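PDB 5GY3: glucanase, which probably hydrolyses internal beta-1,4-glucosidic linkages in cellulose, lichenin and cereal beta-glucans, as a family 8 glycoside hydrolase. Local coordinates for residues Lys50-Thr55 against Gly65-Arg70. Numbering follows the deposited sequence.
Sequences KLWQWT and GLFYWR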
loop_
_atom_site.group_PDB
_atom_site.type_symbol
_atom_site.label_atom_id
_atom_site.label_comp_id
_atom_site.label_asym_id
_atom_site.label_seq_id
_atom_site.Cartn_x
_atom_site.Cartn_y
_atom_site.Cartn_z
ATOM N N LYS A 50 6.827 -16.403 11.065
ATOM C CA LYS A 50 7.900 -16.609 10.090
ATOM C C LYS A 50 8.122 -15.354 9.254
ATOM O O LYS A 50 9.262 -14.923 9.042
ATOM C CB LYS A 50 7.576 -17.790 9.169
ATOM C CG LYS A 50 7.868 -19.193 9.712
ATOM C CD LYS A 50 7.219 -20.287 8.817
ATOM C CE LYS A 50 5.837 -20.710 9.352
ATOM N NZ LYS A 50 4.811 -21.172 8.339
ATOM N N LEU A 51 7.029 -14.769 8.750
ATOM C CA LEU A 51 7.127 -13.567 7.927
ATOM C C LEU A 51 7.753 -12.427 8.711
ATOM O O LEU A 51 8.647 -11.726 8.215
ATOM C CB LEU A 51 5.742 -13.159 7.428
ATOM C CG LEU A 51 5.022 -14.108 6.480
ATOM C CD1 LEU A 51 3.524 -13.802 6.426
ATOM C CD2 LEU A 51 5.643 -14.007 5.095
ATOM N N TRP A 52 7.292 -12.234 9.947
ATOM C CA TRP A 52 7.780 -11.132 10.770
ATOM C C TRP A 52 9.221 -11.367 11.210
ATOM O O TRP A 52 10.045 -10.443 11.181
ATOM C CB TRP A 52 6.848 -10.941 11.974
ATOM C CG TRP A 52 7.353 -9.992 13.021
ATOM C CD1 TRP A 52 7.395 -10.210 14.375
ATOM C CD2 TRP A 52 7.882 -8.673 12.812
ATOM N NE1 TRP A 52 7.924 -9.112 15.015
ATOM C CE2 TRP A 52 8.234 -8.157 14.077
ATOM C CE3 TRP A 52 8.104 -7.883 11.676
ATOM C CZ2 TRP A 52 8.789 -6.886 14.238
ATOM C CZ3 TRP A 52 8.657 -6.624 11.836
ATOM C CH2 TRP A 52 8.998 -6.138 13.106
ATOM N N GLN A 53 9.546 -12.600 11.602
ATOM C CA GLN A 53 10.914 -12.913 12.008
ATOM C C GLN A 53 11.906 -12.640 10.883
ATOM O O GLN A 53 12.982 -12.084 11.121
ATOM C CB GLN A 53 11.001 -14.373 12.462
ATOM C CG GLN A 53 12.420 -14.927 12.610
ATOM C CD GLN A 53 12.424 -16.428 12.917
ATOM O OE1 GLN A 53 11.489 -17.151 12.551
ATOM N NE2 GLN A 53 13.473 -16.898 13.589
ATOM N N TRP A 54 11.570 -13.021 9.650
ATOM C CA TRP A 54 12.496 -12.742 8.558
ATOM C C TRP A 54 12.595 -11.240 8.305
ATOM O O TRP A 54 13.696 -10.701 8.140
ATOM C CB TRP A 54 12.081 -13.472 7.279
ATOM C CG TRP A 54 13.054 -13.181 6.178
ATOM C CD1 TRP A 54 14.212 -13.860 5.898
ATOM C CD2 TRP A 54 12.990 -12.096 5.241
ATOM N NE1 TRP A 54 14.859 -13.271 4.832
ATOM C CE2 TRP A 54 14.133 -12.185 4.415
ATOM C CE3 TRP A 54 12.074 -11.062 5.017
ATOM C CZ2 TRP A 54 14.380 -11.279 3.379
ATOM C CZ3 TRP A 54 12.317 -10.169 3.986
ATOM C CH2 TRP A 54 13.461 -10.283 3.180
ATOM N N THR A 55 11.454 -10.551 8.299
ATOM C CA THR A 55 11.447 -9.111 8.057
ATOM C C THR A 55 12.297 -8.379 9.083
ATOM O O THR A 55 13.139 -7.541 8.735
ATOM C CB THR A 55 10.011 -8.596 8.105
ATOM O OG1 THR A 55 9.218 -9.341 7.179
ATOM C CG2 THR A 55 9.954 -7.100 7.772
ATOM N N GLY A 65 14.748 2.557 13.037
ATOM C CA GLY A 65 13.643 1.679 13.376
ATOM C C GLY A 65 12.739 1.287 12.225
ATOM O O GLY A 65 11.773 0.539 12.450
ATOM N N LEU A 66 13.010 1.755 11.005
ATOM C CA LEU A 66 12.213 1.386 9.847
ATOM C C LEU A 66 12.887 0.189 9.165
ATOM O O LEU A 66 13.669 -0.529 9.792
ATOM C CB LEU A 66 12.024 2.607 8.946
ATOM C CG LEU A 66 11.263 3.758 9.627
ATOM C CD1 LEU A 66 11.296 4.997 8.751
ATOM C CD2 LEU A 66 9.828 3.317 9.882
ATOM N N PHE A 67 12.591 -0.057 7.894
ATOM C CA PHE A 67 13.062 -1.264 7.232
ATOM C C PHE A 67 13.620 -0.928 5.857
ATOM O O PHE A 67 12.982 -0.201 5.090
ATOM C CB PHE A 67 11.928 -2.293 7.097
ATOM C CG PHE A 67 11.305 -2.667 8.410
ATOM C CD1 PHE A 67 10.249 -1.936 8.925
ATOM C CD2 PHE A 67 11.795 -3.733 9.144
ATOM C CE1 PHE A 67 9.686 -2.273 10.156
ATOM C CE2 PHE A 67 11.233 -4.082 10.366
ATOM C CZ PHE A 67 10.186 -3.344 10.874
ATOM N N TYR A 68 14.796 -1.476 5.535
ATOM C CA TYR A 68 15.252 -1.485 4.146
ATOM C C TYR A 68 14.174 -2.107 3.268
ATOM O O TYR A 68 13.627 -3.163 3.598
ATOM C CB TYR A 68 16.557 -2.277 4.026
ATOM C CG TYR A 68 17.627 -1.831 4.997
ATOM C CD1 TYR A 68 18.002 -0.497 5.081
ATOM C CD2 TYR A 68 18.259 -2.743 5.829
ATOM C CE1 TYR A 68 18.983 -0.084 5.962
ATOM C CE2 TYR A 68 19.240 -2.338 6.720
ATOM C CZ TYR A 68 19.597 -1.009 6.782
ATOM O OH TYR A 68 20.574 -0.598 7.667
ATOM N N TRP A 69 13.851 -1.450 2.151
ATOM C CA TRP A 69 12.599 -1.790 1.485
ATOM C C TRP A 69 12.696 -3.006 0.574
ATOM O O TRP A 69 11.671 -3.635 0.325
ATOM C CB TRP A 69 12.066 -0.603 0.674
ATOM C CG TRP A 69 12.764 -0.381 -0.646
ATOM C CD1 TRP A 69 13.978 0.210 -0.840
ATOM C CD2 TRP A 69 12.271 -0.731 -1.951
ATOM N NE1 TRP A 69 14.276 0.251 -2.190
ATOM C CE2 TRP A 69 13.245 -0.324 -2.889
ATOM C CE3 TRP A 69 11.100 -1.350 -2.416
ATOM C CZ2 TRP A 69 13.086 -0.520 -4.263
ATOM C CZ3 TRP A 69 10.946 -1.544 -3.782
ATOM C CH2 TRP A 69 11.931 -1.125 -4.687
ATOM N N ARG A 70 13.880 -3.361 0.081
ATOM C CA ARG A 70 13.999 -4.371 -0.962
ATOM C C ARG A 70 15.111 -5.362 -0.642
ATOM O O ARG A 70 16.175 -4.983 -0.142
ATOM C CB ARG A 70 14.268 -3.703 -2.314
ATOM C CG ARG A 70 14.215 -4.630 -3.522
ATOM C CD ARG A 70 14.294 -3.777 -4.790
ATOM N NE ARG A 70 14.458 -4.554 -6.016
ATOM C CZ ARG A 70 15.633 -4.984 -6.464
ATOM N NH1 ARG A 70 16.738 -4.735 -5.772
ATOM N NH2 ARG A 70 15.704 -5.674 -7.598
#
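Thr55 and Phe67 mark the closest backbone approach, 8.1 Å between their CA atoms, where an irregular loop turns back past the helix it has just left, so that the gap is bridged mainly by side chains. From the loop, the CA–CB bond of Phe67 points toward helical residues 50-55, and the rim of its ring meets both Trp52 and Thr55. Its outermost carbon, CZ, meets the six-membered ring of Trp52 at the edge, near the indole plane, 3.7 Å from CZ3. The two rings meet rim to rim, their planes inclined at 72° and their centroids 6.0 Å apart. With CG anti to the backbone N (chi1 170°) and the indole turned by chi2 of -132°, the benzo end of Trp52 extends toward the loop.

Thr55 touches the same Phe67 ring along its CD2–CE2 side, with the methyl CG2 4.1 Å from CD2 and the carbonyl O at a similar distance. The Thr55 hydroxyl serves its own helix: OG1 donates to Leu51 O at 2.7 Å, and Thr55 N reaches that oxygen from the opposite face of the carbonyl plane. OG1 also accepts a hydrogen bond from Gln32 NE2.

This buried join illustrates how a loop can be tied to its preceding helix without a hydrogen bond between the two segments. It lies in the (alpha/alpha)6 barrel of family 8, with the Phe67 side chain about 10 Å from that of Asp87, the predicted nucleophile. Ile92 of helix 86-103 packs against Trp52 and Thr55, Phe67 also touches Ile115 of helix 106-123 and Thr29 of helix 29-41, and the loop then runs into strand 70-71.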